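Local atomic coordinates of interferon-inducible and double-stranded-dependent eIF-2kinase (Carassius auratus, PDB entry 4KMF), a protein that binds left-handed Z-DNA through its Z-alpha domain and, as a PKR-like kinase, probably phosphorylates translation initiation factor eIF2alpha. Residues K9-F13 and I25-I29; L40-Q44 and P56-D60. All coordinates share one frame; numbering follows the deposited sequence.

Contact 1: residues K9-F13 and I25-I29; sequences KIIDF and IAKEI
Phe13 reaches from helix 2-17 across to helix 22-29 and lodges its ring between Ile25 and Glu28. One side of the ring, CD1 and CE1, rests against Ile25, whose CG1 lies 3.8 Å from Phe13 CE1. The other side meets the aliphatic part of Glu28, with Phe13 CE2 only 3.3 Å from Glu28 CG, a tight fit. Glu28 bends at its second torsion (chi2 57°), which turns the carboxylate away from the helix interface and leaves CB and CG to do the packing. At the base of the ring, Phe13 CB touches Ile29 CD1 at 3.9 Å, and that same methyl sits 3.8 Å from Lys9 O. Deeper in, Ile10 CG1 stands 4.2 Å from Ile29 CG1, the two side chains crossing at about a right angle, and Ile10 CG1 is equally far from Ile25 CG2. What sends the phenyl group over to the second helix is its first torsion: CG lies anti to the backbone nitrogen (chi1 -178°). With an alanine here, the Glu28 methylenes would probably lose their aromatic partner and Ile25 part of its packing, opening a gap between the two helices. Behind this layer, helix 33-45 closes the inner side, Val36 meeting Ile25 and Leu40 meeting Ile10, while Ser20 of strand 20-21 touches both Phe13 and Ile25. The helix segments cross at 115° with axes 10.6 Å apart, joined by apolar packing; this is the pairing of the first two helices in the three-helix core of a winged helix-turn-helix Z-alpha domain.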
loop_
_atom_site.group_PDB
_atom_site.type_symbol
_atom_site.label_atom_id
_atom_site.label_comp_id
_atom_site.label_asym_id
_atom_site.label_seq_id
_atom_site.Cartn_x
_atom_site.Cartn_y
_atom_site.Cartn_z
ATOM N N LYS A 9 -20.624 10.982 4.405
ATOM C CA LYS A 9 -19.881 11.975 5.166
ATOM C C LYS A 9 -18.744 12.605 4.360
ATOM O O LYS A 9 -18.521 13.806 4.443
ATOM C CB LYS A 9 -19.359 11.365 6.459
ATOM C CG LYS A 9 -20.478 11.006 7.418
ATOM C CD LYS A 9 -19.961 10.680 8.811
ATOM C CE LYS A 9 -21.135 10.334 9.701
ATOM N NZ LYS A 9 -21.029 10.736 11.158
ATOM N N ILE A 10 -18.037 11.794 3.569
ATOM C CA ILE A 10 -16.973 12.275 2.681
ATOM C C ILE A 10 -17.552 13.203 1.605
ATOM O O ILE A 10 -17.004 14.269 1.329
ATOM C CB ILE A 10 -16.185 11.074 2.074
ATOM C CG1 ILE A 10 -15.372 10.387 3.181
ATOM C CG2 ILE A 10 -15.255 11.492 0.920
ATOM C CD1 ILE A 10 -14.939 8.920 2.887
ATOM N N ILE A 11 -18.659 12.796 0.996
ATOM C CA ILE A 11 -19.342 13.666 0.021
ATOM C C ILE A 11 -19.769 15.008 0.641
ATOM O O ILE A 11 -19.565 16.071 0.035
ATOM C CB ILE A 11 -20.558 12.951 -0.652
ATOM C CG1 ILE A 11 -20.082 11.720 -1.439
ATOM C CG2 ILE A 11 -21.378 13.899 -1.541
ATOM C CD1 ILE A 11 -19.135 12.014 -2.600
ATOM N N ASP A 12 -20.333 14.956 1.847
ATOM C CA ASP A 12 -20.749 16.180 2.545
ATOM C C ASP A 12 -19.547 17.082 2.805
ATOM O O ASP A 12 -19.628 18.315 2.641
ATOM C CB ASP A 12 -21.444 15.839 3.876
ATOM C CG ASP A 12 -22.797 15.154 3.691
ATOM O OD1 ASP A 12 -23.392 15.186 2.586
ATOM O OD2 ASP A 12 -23.292 14.585 4.692
ATOM N N PHE A 13 -18.434 16.469 3.218
ATOM C CA PHE A 13 -17.202 17.199 3.418
ATOM C C PHE A 13 -16.752 17.943 2.146
ATOM O O PHE A 13 -16.361 19.138 2.199
ATOM C CB PHE A 13 -16.087 16.288 3.943
ATOM C CG PHE A 13 -14.817 17.034 4.193
ATOM C CD1 PHE A 13 -13.814 17.105 3.209
ATOM C CD2 PHE A 13 -14.646 17.757 5.383
ATOM C CE1 PHE A 13 -12.665 17.883 3.423
ATOM C CE2 PHE A 13 -13.475 18.492 5.604
ATOM C CZ PHE A 13 -12.491 18.548 4.634
ATOM N N ILE A 25 -9.222 15.378 4.174
ATOM C CA ILE A 25 -10.485 14.711 4.366
ATOM C C ILE A 25 -10.330 13.749 5.529
ATOM O O ILE A 25 -11.188 13.690 6.421
ATOM C CB ILE A 25 -10.869 13.912 3.091
ATOM C CG1 ILE A 25 -11.001 14.842 1.873
ATOM C CG2 ILE A 25 -12.154 13.108 3.339
ATOM C CD1 ILE A 25 -11.122 14.103 0.530
ATOM N N ALA A 26 -9.243 12.983 5.547
ATOM C CA ALA A 26 -9.008 12.050 6.668
ATOM C C ALA A 26 -8.991 12.711 8.034
ATOM O O ALA A 26 -9.598 12.192 8.973
ATOM C CB ALA A 26 -7.744 11.261 6.446
ATOM N N LYS A 27 -8.327 13.852 8.154
ATOM C CA LYS A 27 -8.253 14.547 9.433
ATOM C C LYS A 27 -9.639 14.985 9.927
ATOM O O LYS A 27 -9.927 14.875 11.122
ATOM C CB LYS A 27 -7.320 15.759 9.320
ATOM N N GLU A 28 -10.492 15.462 9.020
ATOM C CA GLU A 28 -11.852 15.902 9.405
ATOM C C GLU A 28 -12.870 14.775 9.653
ATOM O O GLU A 28 -13.649 14.821 10.610
ATOM C CB GLU A 28 -12.386 16.943 8.444
ATOM C CG GLU A 28 -13.868 17.416 8.741
ATOM C CD GLU A 28 -14.162 18.015 10.154
ATOM O OE1 GLU A 28 -13.238 18.245 11.000
ATOM O OE2 GLU A 28 -15.375 18.259 10.398
ATOM N N ILE A 29 -12.877 13.760 8.817
ATOM C CA ILE A 29 -13.777 12.627 9.040
ATOM C C ILE A 29 -13.243 11.783 10.217
ATOM O O ILE A 29 -14.000 11.042 10.867
ATOM C CB ILE A 29 -13.963 11.774 7.718
ATOM C CG1 ILE A 29 -14.368 12.667 6.537
ATOM C CG2 ILE A 29 -14.998 10.695 7.896
ATOM C CD1 ILE A 29 -15.511 13.692 6.819
#

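Contact 2: residues L40-Q44 and P56-D60. With nucleotides of chain B.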
loop_
_atom_site.group_PDB
_atom_site.type_symbol
_atom_site.label_atom_id
_atom_site.label_comp_id
_atom_site.label_asym_id
_atom_site.label_seq_id
_atom_site.Cartn_x
_atom_site.Cartn_y
_atom_site.Cartn_z
ATOM N N LEU A 40 -12.718 6.992 -1.252
ATOM C CA LEU A 40 -12.610 7.925 -2.391
ATOM C C LEU A 40 -12.582 7.162 -3.732
ATOM O O LEU A 40 -13.243 7.561 -4.688
ATOM C CB LEU A 40 -11.353 8.794 -2.269
ATOM C CG LEU A 40 -11.511 9.908 -1.217
ATOM C CD1 LEU A 40 -10.177 10.608 -0.933
ATOM C CD2 LEU A 40 -12.616 10.885 -1.614
ATOM N N TYR A 41 -11.813 6.069 -3.798
ATOM C CA TYR A 41 -11.744 5.306 -5.044
ATOM C C TYR A 41 -13.043 4.550 -5.335
ATOM O O TYR A 41 -13.418 4.454 -6.508
ATOM C CB TYR A 41 -10.496 4.401 -5.103
ATOM C CG TYR A 41 -9.228 5.192 -5.403
ATOM C CD1 TYR A 41 -8.450 5.732 -4.354
ATOM C CD2 TYR A 41 -8.814 5.419 -6.717
ATOM C CE1 TYR A 41 -7.298 6.480 -4.608
ATOM C CE2 TYR A 41 -7.654 6.180 -6.984
ATOM C CZ TYR A 41 -6.910 6.718 -5.918
ATOM O OH TYR A 41 -5.776 7.466 -6.205
ATOM N N ASN A 42 -13.758 4.069 -4.299
ATOM C CA ASN A 42 -15.122 3.511 -4.522
ATOM C C ASN A 42 -16.048 4.599 -5.049
ATOM O O ASN A 42 -16.796 4.369 -6.002
ATOM C CB ASN A 42 -15.761 3.014 -3.213
ATOM C CG ASN A 42 -15.113 1.775 -2.652
ATOM O OD1 ASN A 42 -14.480 1.012 -3.360
ATOM N ND2 ASN A 42 -15.343 1.537 -1.366
ATOM N N LEU A 43 -15.980 5.790 -4.441
ATOM C CA LEU A 43 -16.782 6.942 -4.882
ATOM C C LEU A 43 -16.434 7.344 -6.311
ATOM O O LEU A 43 -17.268 7.856 -7.032
ATOM C CB LEU A 43 -16.632 8.122 -3.917
ATOM C CG LEU A 43 -17.365 8.011 -2.588
ATOM C CD1 LEU A 43 -16.920 9.109 -1.660
ATOM C CD2 LEU A 43 -18.889 8.083 -2.838
ATOM N N GLN A 44 -15.205 7.120 -6.740
ATOM C CA GLN A 44 -14.856 7.351 -8.118
ATOM C C GLN A 44 -15.447 6.298 -9.062
ATOM O O GLN A 44 -15.966 6.630 -10.138
ATOM C CB GLN A 44 -13.345 7.399 -8.240
ATOM C CG GLN A 44 -12.919 7.791 -9.646
ATOM C CD GLN A 44 -11.464 8.010 -9.737
ATOM O OE1 GLN A 44 -11.023 9.121 -10.024
ATOM N NE2 GLN A 44 -10.690 6.956 -9.529
ATOM N N PRO A 56 0.059 15.068 -4.414
ATOM C CA PRO A 56 -1.086 14.211 -4.096
ATOM C C PRO A 56 -2.345 14.536 -4.922
ATOM O O PRO A 56 -2.540 15.684 -5.312
ATOM C CB PRO A 56 -1.352 14.520 -2.609
ATOM C CG PRO A 56 -0.859 15.906 -2.424
ATOM C CD PRO A 56 0.328 16.043 -3.336
ATOM N N PRO A 57 -3.183 13.528 -5.200
ATOM C CA PRO A 57 -4.425 13.797 -5.946
ATOM C C PRO A 57 -5.362 14.702 -5.180
ATOM O O PRO A 57 -5.478 14.590 -3.946
ATOM C CB PRO A 57 -5.068 12.414 -6.113
ATOM C CG PRO A 57 -3.999 11.393 -5.674
ATOM C CD PRO A 57 -3.032 12.113 -4.802
ATOM N N VAL A 58 -6.014 15.594 -5.920
ATOM C CA VAL A 58 -7.029 16.499 -5.380
ATOM C C VAL A 58 -8.392 15.938 -5.784
ATOM O O VAL A 58 -8.605 15.549 -6.954
ATOM C CB VAL A 58 -6.809 17.932 -5.898
ATOM C CG1 VAL A 58 -7.958 18.845 -5.494
ATOM C CG2 VAL A 58 -5.477 18.461 -5.397
ATOM N N TRP A 59 -9.300 15.834 -4.817
ATOM C CA TRP A 59 -10.579 15.150 -5.043
ATOM C C TRP A 59 -11.678 16.173 -5.040
ATOM O O TRP A 59 -11.623 17.141 -4.256
ATOM C CB TRP A 59 -10.840 14.154 -3.931
ATOM C CG TRP A 59 -9.873 13.008 -3.968
ATOM C CD1 TRP A 59 -8.662 12.916 -3.313
ATOM C CD2 TRP A 59 -10.039 11.791 -4.696
ATOM N NE1 TRP A 59 -8.057 11.711 -3.616
ATOM C CE2 TRP A 59 -8.883 11.002 -4.454
ATOM C CE3 TRP A 59 -11.064 11.282 -5.551
ATOM C CZ2 TRP A 59 -8.722 9.709 -5.019
ATOM C CZ3 TRP A 59 -10.911 10.006 -6.101
ATOM C CH2 TRP A 59 -9.742 9.229 -5.824
ATOM N N ASP A 60 -12.662 15.986 -5.911
ATOM C CA ASP A 60 -13.840 16.854 -5.866
ATOM C C ASP A 60 -15.070 16.119 -6.367
ATOM O O ASP A 60 -14.979 14.998 -6.868
ATOM C CB ASP A 60 -13.595 18.101 -6.714
ATOM C CG ASP A 60 -14.463 19.245 -6.301
ATOM O OD1 ASP A 60 -14.316 20.293 -6.932
ATOM O OD2 ASP A 60 -15.263 19.115 -5.330
ATOM P P DG B 3 1.671 11.829 -3.013
ATOM O OP1 DG B 3 2.274 13.127 -3.362
ATOM O OP2 DG B 3 0.764 11.794 -1.833
ATOM O "O5'" DG B 3 0.908 11.222 -4.297
ATOM C "C5'" DG B 3 0.288 9.961 -4.182
ATOM C "C4'" DG B 3 -0.246 9.463 -5.515
ATOM O "O4'" DG B 3 0.858 9.155 -6.397
ATOM C "C3'" DG B 3 -0.947 8.131 -5.320
ATOM O "O3'" DG B 3 -2.351 8.373 -5.109
ATOM C "C2'" DG B 3 -0.706 7.344 -6.604
ATOM C "C1'" DG B 3 0.537 7.995 -7.195
ATOM N N9 DG B 3 1.746 7.211 -7.163
ATOM C C8 DG B 3 2.581 6.955 -8.220
ATOM N N7 DG B 3 3.645 6.268 -7.850
ATOM C C5 DG B 3 3.503 6.075 -6.478
ATOM C C6 DG B 3 4.352 5.427 -5.535
ATOM O O6 DG B 3 5.437 4.827 -5.735
ATOM N N1 DG B 3 3.821 5.465 -4.245
ATOM C C2 DG B 3 2.646 6.077 -3.877
ATOM N N2 DG B 3 2.285 5.994 -2.580
ATOM N N3 DG B 3 1.854 6.707 -4.754
ATOM C C4 DG B 3 2.332 6.667 -6.036
ATOM P P DG B 5 -3.622 4.186 0.731
ATOM O OP1 DG B 5 -3.615 5.614 1.066
ATOM O OP2 DG B 5 -3.283 3.150 1.753
ATOM O "O5'" DG B 5 -5.030 3.786 0.091
ATOM C "C5'" DG B 5 -5.291 2.427 -0.268
ATOM C "C4'" DG B 5 -6.603 2.430 -1.018
ATOM O "O4'" DG B 5 -6.529 3.219 -2.226
ATOM C "C3'" DG B 5 -7.009 1.034 -1.428
ATOM O "O3'" DG B 5 -7.991 0.667 -0.472
ATOM C "C2'" DG B 5 -7.653 1.197 -2.795
ATOM C "C1'" DG B 5 -7.211 2.555 -3.289
ATOM N N9 DG B 5 -6.221 2.493 -4.371
ATOM C C8 DG B 5 -6.307 3.130 -5.594
ATOM N N7 DG B 5 -5.271 2.931 -6.355
ATOM C C5 DG B 5 -4.441 2.088 -5.604
ATOM C C6 DG B 5 -3.158 1.565 -5.930
ATOM O O6 DG B 5 -2.546 1.758 -6.996
ATOM N N1 DG B 5 -2.615 0.759 -4.914
ATOM C C2 DG B 5 -3.261 0.511 -3.712
ATOM N N2 DG B 5 -2.603 -0.264 -2.836
ATOM N N3 DG B 5 -4.466 1.058 -3.371
ATOM C C4 DG B 5 -5.016 1.797 -4.381
ATOM P P DC B 4 -3.117 7.834 -3.810
ATOM O OP1 DC B 4 -4.549 8.200 -3.924
ATOM O OP2 DC B 4 -2.426 8.264 -2.600
ATOM O "O5'" DC B 4 -2.913 6.270 -3.975
ATOM C "C5'" DC B 4 -3.936 5.321 -3.572
ATOM C "C4'" DC B 4 -3.260 4.219 -2.749
ATOM O "O4'" DC B 4 -2.336 3.475 -3.584
ATOM C "C3'" DC B 4 -2.415 4.702 -1.572
ATOM O "O3'" DC B 4 -2.581 3.836 -0.439
ATOM C "C2'" DC B 4 -0.985 4.612 -2.075
ATOM C "C1'" DC B 4 -1.107 3.340 -2.880
ATOM N N1 DC B 4 0.001 3.168 -3.830
ATOM C C2 DC B 4 1.180 2.547 -3.404
ATOM O O2 DC B 4 1.270 2.152 -2.244
ATOM N N3 DC B 4 2.196 2.385 -4.298
ATOM C C4 DC B 4 2.070 2.850 -5.552
ATOM N N4 DC B 4 3.061 2.645 -6.404
ATOM C C5 DC B 4 0.864 3.483 -6.013
ATOM C C6 DC B 4 -0.129 3.634 -5.126
#
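Tyr41 and Trp59 meet in a T-shaped stack: the edge of the indole's six-membered ring points into the phenol face, with planes at 84° and centroids 4.9 Å apart. Trp59 CG stands anti to the carbonyl carbon (chi1 -68°), which sends the indole toward the helix. Trp59 CH2 stands over the centre of the tyrosine ring, while CZ2 comes within 3.6 Å of Tyr41 CE1. On the opposite phenol face lies the guanine of DG5 of chain B, its C8 over the ring centre and 3.6 Å from Tyr41 CG. Held from both faces, the phenol directs its OH to OP1 of DC4 of chain B, a 2.7 Å hydrogen bond with the phosphate oxygen near the ring plane. Leu40 instead covers the flat side of the indole: CD1 makes a CH-pi contact 3.6 Å from the centroid of the five-membered ring, 9° off its normal. Gln44 crosses the indole at about a right angle, its OE1 4.0 Å from Trp59 CZ3. Pro57 extends the DNA-facing surface, with CG 3.5 Å from O3' of DG3 of chain B. This tyrosine-tryptophan pair, joining recognition helix and wing at a guanine and the DNA phosphate backbone, is the signature of Z-DNA recognition by Z-alpha domains.

Overall arrangement
Starting at the N terminus, helix 2-17 leads through strand 20-21 into helix 22-29, whose return against the first helix closes the loop of contact 1. The chain then turns into helix 33-45, passes through strand 49-51 and comes back along strand 58-61, closing contact 2. The contacts are therefore in series, neither enclosing nor crossing the other, and lie on opposite sides of the chain's centre, their own centres about 12 Å apart. Packing still joins them: Ile10 CG2 touches Leu40 CD2 at 3.7 Å, and Ile25 and Ile11 reach Leu40 and Leu43. Contact 1 pairs two helices; contact 2 fastens the third to the wing at the DNA surface.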